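PDB 1RWZ: DNA polymerase sliding clamp from Archaeoglobus fulgidus, which forms a ring-shaped homotrimer through which DNA passes and probably tethers the polymerase catalytic subunit and other DNA-processing proteins to DNA during replication. Local coordinates for residues H214-E226 with A232-S244. Residues are numbered along the deposited sequence; the frame is centred on the assembly and turned at random.
Sequences HLGTNYPVRLVFE and AKVEYILAPRIES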
loop_
_atom_site.group_PDB
_atom_site.type_symbol
_atom_site.label_atom_id
_atom_site.label_comp_id
_atom_site.label_asym_id
_atom_site.label_seq_id
_atom_site.Cartn_x
_atom_site.Cartn_y
_atom_site.Cartn_z
ATOM N N HIS A 214 -17.028 28.002 -8.290
ATOM C CA HIS A 214 -18.035 29.028 -8.574
ATOM C C HIS A 214 -19.071 28.779 -7.479
ATOM O O HIS A 214 -19.673 27.707 -7.418
ATOM C CB HIS A 214 -18.633 28.820 -9.964
ATOM C CG HIS A 214 -17.638 28.977 -11.073
ATOM N ND1 HIS A 214 -17.236 30.207 -11.546
ATOM C CD2 HIS A 214 -16.938 28.057 -11.776
ATOM C CE1 HIS A 214 -16.331 30.039 -12.493
ATOM N NE2 HIS A 214 -16.131 28.742 -12.652
ATOM N N LEU A 215 -19.270 29.770 -6.617
ATOM C CA LEU A 215 -20.159 29.619 -5.474
ATOM C C LEU A 215 -21.237 30.684 -5.310
ATOM O O LEU A 215 -20.994 31.872 -5.523
ATOM C CB LEU A 215 -19.304 29.582 -4.202
ATOM C CG LEU A 215 -19.924 29.385 -2.817
ATOM C CD1 LEU A 215 -20.435 27.957 -2.677
ATOM C CD2 LEU A 215 -18.867 29.658 -1.752
ATOM N N GLY A 216 -22.421 30.235 -4.901
ATOM C CA GLY A 216 -23.538 31.133 -4.663
ATOM C C GLY A 216 -24.130 30.814 -3.298
ATOM O O GLY A 216 -23.509 30.112 -2.497
ATOM N N THR A 217 -25.328 31.317 -3.019
ATOM C CA THR A 217 -25.975 31.071 -1.732
ATOM C C THR A 217 -27.210 30.199 -1.950
ATOM O O THR A 217 -28.153 30.607 -2.630
ATOM C CB THR A 217 -26.367 32.408 -1.058
ATOM O OG1 THR A 217 -25.173 33.130 -0.726
ATOM C CG2 THR A 217 -27.180 32.168 0.205
ATOM N N ASN A 218 -27.176 28.998 -1.374
ATOM C CA ASN A 218 -28.238 28.002 -1.501
ATOM C C ASN A 218 -28.397 27.596 -2.964
ATOM O O ASN A 218 -29.495 27.320 -3.441
ATOM C CB ASN A 218 -29.557 28.536 -0.932
ATOM C CG ASN A 218 -29.483 28.776 0.560
ATOM O OD1 ASN A 218 -29.039 27.907 1.318
ATOM N ND2 ASN A 218 -29.914 29.954 0.995
ATOM N N TYR A 219 -27.262 27.548 -3.655
ATOM C CA TYR A 219 -27.174 27.200 -5.070
ATOM C C TYR A 219 -26.163 26.071 -5.218
ATOM O O TYR A 219 -25.280 25.911 -4.371
ATOM C CB TYR A 219 -26.632 28.392 -5.860
ATOM C CG TYR A 219 -27.625 29.169 -6.683
ATOM C CD1 TYR A 219 -27.409 30.519 -6.952
ATOM C CD2 TYR A 219 -28.750 28.560 -7.232
ATOM C CE1 TYR A 219 -28.287 31.246 -7.750
ATOM C CE2 TYR A 219 -29.637 29.277 -8.031
ATOM C CZ TYR A 219 -29.399 30.620 -8.284
ATOM O OH TYR A 219 -30.284 31.347 -9.054
ATOM N N PRO A 220 -26.273 25.275 -6.293
ATOM C CA PRO A 220 -25.303 24.187 -6.472
ATOM C C PRO A 220 -23.927 24.826 -6.654
ATOM O O PRO A 220 -23.821 25.937 -7.169
ATOM C CB PRO A 220 -25.764 23.514 -7.761
ATOM C CG PRO A 220 -27.258 23.783 -7.781
ATOM C CD PRO A 220 -27.331 25.221 -7.316
ATOM N N VAL A 221 -22.878 24.136 -6.226
ATOM C CA VAL A 221 -21.534 24.671 -6.394
ATOM C C VAL A 221 -20.924 24.048 -7.647
ATOM O O VAL A 221 -21.216 22.896 -7.980
ATOM C CB VAL A 221 -20.642 24.358 -5.154
ATOM C CG1 VAL A 221 -20.541 22.848 -4.934
ATOM C CG2 VAL A 221 -19.255 24.970 -5.335
ATOM N N ARG A 222 -20.120 24.828 -8.370
ATOM C CA ARG A 222 -19.437 24.328 -9.557
ATOM C C ARG A 222 -17.965 24.187 -9.174
ATOM O O ARG A 222 -17.354 25.143 -8.700
ATOM C CB ARG A 222 -19.536 25.310 -10.732
ATOM C CG ARG A 222 -20.920 25.505 -11.337
ATOM C CD ARG A 222 -20.840 26.531 -12.475
ATOM N NE ARG A 222 -19.911 26.106 -13.521
ATOM C CZ ARG A 222 -19.270 26.928 -14.350
ATOM N NH1 ARG A 222 -19.448 28.242 -14.268
ATOM N NH2 ARG A 222 -18.436 26.434 -15.259
ATOM N N LEU A 223 -17.416 22.994 -9.371
ATOM C CA LEU A 223 -16.020 22.712 -9.062
ATOM C C LEU A 223 -15.343 22.347 -10.374
ATOM O O LEU A 223 -15.469 21.226 -10.857
ATOM C CB LEU A 223 -15.928 21.549 -8.070
ATOM C CG LEU A 223 -16.652 21.812 -6.743
ATOM C CD1 LEU A 223 -16.700 20.535 -5.918
ATOM C CD2 LEU A 223 -15.947 22.922 -5.977
ATOM N N VAL A 224 -14.637 23.306 -10.956
ATOM C CA VAL A 224 -13.975 23.070 -12.224
ATOM C C VAL A 224 -12.520 22.685 -12.009
ATOM O O VAL A 224 -11.682 23.529 -11.685
ATOM C CB VAL A 224 -14.048 24.321 -13.122
ATOM C CG1 VAL A 224 -13.515 24.007 -14.516
ATOM C CG2 VAL A 224 -15.495 24.807 -13.209
ATOM N N PHE A 225 -12.235 21.399 -12.179
ATOM C CA PHE A 225 -10.880 20.885 -12.029
ATOM C C PHE A 225 -10.195 20.831 -13.398
ATOM O O PHE A 225 -10.816 20.469 -14.400
ATOM C CB PHE A 225 -10.881 19.454 -11.469
ATOM C CG PHE A 225 -11.393 19.332 -10.065
ATOM C CD1 PHE A 225 -12.755 19.161 -9.817
ATOM C CD2 PHE A 225 -10.513 19.343 -8.990
ATOM C CE1 PHE A 225 -13.226 18.996 -8.519
ATOM C CE2 PHE A 225 -10.972 19.181 -7.686
ATOM C CZ PHE A 225 -12.338 19.004 -7.450
ATOM N N GLU A 226 -8.919 21.204 -13.433
ATOM C CA GLU A 226 -8.125 21.122 -14.656
ATOM C C GLU A 226 -7.089 20.075 -14.274
ATOM O O GLU A 226 -6.249 20.297 -13.399
ATOM C CB GLU A 226 -7.514 22.483 -14.997
ATOM C CG GLU A 226 -8.608 23.480 -15.356
ATOM C CD GLU A 226 -8.091 24.839 -15.769
ATOM O OE1 GLU A 226 -7.589 24.974 -16.903
ATOM O OE2 GLU A 226 -8.193 25.772 -14.951
ATOM N N ALA A 232 -7.202 18.085 -19.318
ATOM C CA ALA A 232 -8.632 17.851 -19.204
ATOM C C ALA A 232 -9.336 18.785 -18.249
ATOM O O ALA A 232 -8.777 19.197 -17.237
ATOM C CB ALA A 232 -8.883 16.407 -18.770
ATOM N N LYS A 233 -10.571 19.130 -18.593
ATOM C CA LYS A 233 -11.384 19.961 -17.731
ATOM C C LYS A 233 -12.471 19.019 -17.231
ATOM O O LYS A 233 -13.188 18.410 -18.025
ATOM C CB LYS A 233 -12.009 21.128 -18.500
ATOM C CG LYS A 233 -12.934 21.974 -17.638
ATOM C CD LYS A 233 -13.295 23.298 -18.293
ATOM C CE LYS A 233 -12.109 24.249 -18.296
ATOM N NZ LYS A 233 -12.475 25.613 -18.790
ATOM N N VAL A 234 -12.552 18.867 -15.918
ATOM C CA VAL A 234 -13.551 18.006 -15.309
ATOM C C VAL A 234 -14.294 18.851 -14.294
ATOM O O VAL A 234 -13.746 19.225 -13.257
ATOM C CB VAL A 234 -12.901 16.794 -14.607
ATOM C CG1 VAL A 234 -13.961 15.973 -13.884
ATOM C CG2 VAL A 234 -12.178 15.935 -15.641
ATOM N N GLU A 235 -15.537 19.174 -14.619
ATOM C CA GLU A 235 -16.359 19.977 -13.735
ATOM C C GLU A 235 -17.408 19.117 -13.056
ATOM O O GLU A 235 -18.103 18.335 -13.712
ATOM C CB GLU A 235 -17.062 21.094 -14.513
ATOM C CG GLU A 235 -18.094 21.850 -13.668
ATOM C CD GLU A 235 -18.758 23.003 -14.405
ATOM O OE1 GLU A 235 -19.734 23.564 -13.864
ATOM O OE2 GLU A 235 -18.311 23.355 -15.514
ATOM N N TYR A 236 -17.490 19.249 -11.739
ATOM C CA TYR A 236 -18.487 18.544 -10.950
ATOM C C TYR A 236 -19.410 19.623 -10.401
ATOM O O TYR A 236 -18.953 20.692 -9.985
ATOM C CB TYR A 236 -17.851 17.789 -9.779
ATOM C CG TYR A 236 -17.205 16.464 -10.134
ATOM C CD1 TYR A 236 -15.831 16.267 -9.963
ATOM C CD2 TYR A 236 -17.974 15.393 -10.588
ATOM C CE1 TYR A 236 -15.243 15.030 -10.232
ATOM C CE2 TYR A 236 -17.399 14.155 -10.859
ATOM C CZ TYR A 236 -16.037 13.977 -10.676
ATOM O OH TYR A 236 -15.478 12.740 -10.909
ATOM N N ILE A 237 -20.709 19.354 -10.421
ATOM C CA ILE A 237 -21.688 20.294 -9.892
ATOM C C ILE A 237 -22.421 19.511 -8.814
ATOM O O ILE A 237 -22.857 18.383 -9.049
ATOM C CB ILE A 237 -22.677 20.759 -10.981
ATOM C CG1 ILE A 237 -21.903 21.457 -12.104
ATOM C CG2 ILE A 237 -23.708 21.717 -10.373
ATOM C CD1 ILE A 237 -22.746 21.870 -13.291
ATOM N N LEU A 238 -22.537 20.107 -7.634
ATOM C CA LEU A 238 -23.169 19.444 -6.503
ATOM C C LEU A 238 -24.325 20.250 -5.933
ATOM O O LEU A 238 -24.166 21.427 -5.604
ATOM C CB LEU A 238 -22.124 19.201 -5.407
ATOM C CG LEU A 238 -22.574 18.566 -4.090
ATOM C CD1 LEU A 238 -23.198 17.204 -4.368
ATOM C CD2 LEU A 238 -21.384 18.428 -3.148
ATOM N N ALA A 239 -25.485 19.604 -5.817
ATOM C CA ALA A 239 -26.681 20.248 -5.265
ATOM C C ALA A 239 -26.431 20.639 -3.810
ATOM O O ALA A 239 -25.716 19.949 -3.080
ATOM C CB ALA A 239 -27.883 19.292 -5.360
ATOM N N PRO A 240 -27.038 21.748 -3.359
ATOM C CA PRO A 240 -26.859 22.213 -1.983
ATOM C C PRO A 240 -27.847 21.658 -0.962
ATOM O O PRO A 240 -28.908 21.139 -1.320
ATOM C CB PRO A 240 -27.009 23.718 -2.124
ATOM C CG PRO A 240 -28.158 23.810 -3.116
ATOM C CD PRO A 240 -27.811 22.727 -4.151
ATOM N N ARG A 241 -27.471 21.766 0.308
ATOM C CA ARG A 241 -28.325 21.369 1.417
ATOM C C ARG A 241 -28.767 22.720 1.978
ATOM O O ARG A 241 -28.371 23.759 1.453
ATOM C CB ARG A 241 -27.543 20.570 2.469
ATOM C CG ARG A 241 -27.068 19.200 1.972
ATOM C CD ARG A 241 -26.475 18.335 3.084
ATOM N NE ARG A 241 -26.063 17.021 2.578
ATOM C CZ ARG A 241 -25.732 15.980 3.340
ATOM N NH1 ARG A 241 -25.758 16.077 4.660
ATOM N NH2 ARG A 241 -25.378 14.832 2.779
ATOM N N ILE A 242 -29.593 22.720 3.017
ATOM C CA ILE A 242 -30.057 23.978 3.599
ATOM C C ILE A 242 -28.996 24.608 4.508
ATOM O O ILE A 242 -28.620 24.022 5.514
ATOM C CB ILE A 242 -31.354 23.755 4.416
ATOM C CG1 ILE A 242 -32.458 23.205 3.504
ATOM C CG2 ILE A 242 -31.801 25.064 5.060
ATOM C CD1 ILE A 242 -32.834 24.125 2.370
ATOM N N GLU A 243 -28.516 25.798 4.145
ATOM C CA GLU A 243 -27.506 26.504 4.940
ATOM C C GLU A 243 -28.224 27.553 5.785
ATOM O O GLU A 243 -28.898 28.436 5.251
ATOM C CB GLU A 243 -26.484 27.188 4.023
ATOM C CG GLU A 243 -25.170 27.589 4.701
ATOM C CD GLU A 243 -25.342 28.631 5.792
ATOM O OE1 GLU A 243 -25.874 29.721 5.501
ATOM O OE2 GLU A 243 -24.940 28.364 6.944
ATOM N N SER A 244 -28.079 27.460 7.103
ATOM C CA SER A 244 -28.749 28.395 8.001
ATOM C C SER A 244 -27.984 28.672 9.293
ATOM O O SER A 244 -26.791 28.305 9.384
ATOM C CB SER A 244 -30.145 27.865 8.337
ATOM O OG SER A 244 -30.067 26.539 8.831
HETATM O O HOH W 1 -26.787 25.834 0.947
HETATM O O HOH W 2 -29.094 30.921 3.694
#
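Arg222 NE meets Glu235 OE1 at 2.6 Å, and a second bond, NH2 to OE2 at 3.1 Å, completes a side-on grip with one nitrogen on each carboxylate oxygen. Both oxygens lie close to the guanidinium plane, yet the nitrogens approach from above the carboxylate plane, the two groups being turned 37° apart. The arginine chain bends at chi3 (59°), which turns its NE and NH2 edge toward Glu235, the diagonal partner, while the extended glutamate reaches across from the other strand. The His214 ring lies against one guanidinium face, Arg222 NH1 sitting 3.5 Å above the centre of the imidazole plane. Beside this pair, Val224 CG2 packs on the Glu235 carboxylate carbon and CG1 on the Lys233 methylenes; Glu235 thus combines an aliphatic stem with a charged end.

On the other face the residues are apolar or aromatic: Val221 CG1 touches Leu238 CB, and Phe225 CE1 approaches Tyr236 CD1 at 4.0 Å. Six backbone hydrogen bonds tie Val221, Leu223 and Phe225 to Leu238, Tyr236 and Val234 in this antiparallel beta hairpin. Where strand 221-227 begins and strand 232-238 stops, Pro220 CG packs on Pro240 CD at 3.8 Å; lacking an N-H, proline suits the end of strand pairing. Asn218 offers acceptor and donor: one water links OD1 to Arg241 O, another ND2 to Glu243 O.

Tyr236 also stacks on Phe201 of helix 195-201 and hydrogen-bonds through OH to Ala17 O of helix 8-19. The hairpin lies within one antiparallel sheet, strand 221-227 beside strand 210-215 and strand 232-238 beside strand 45-52, thereby joining the clamp's N- and C-terminal domains.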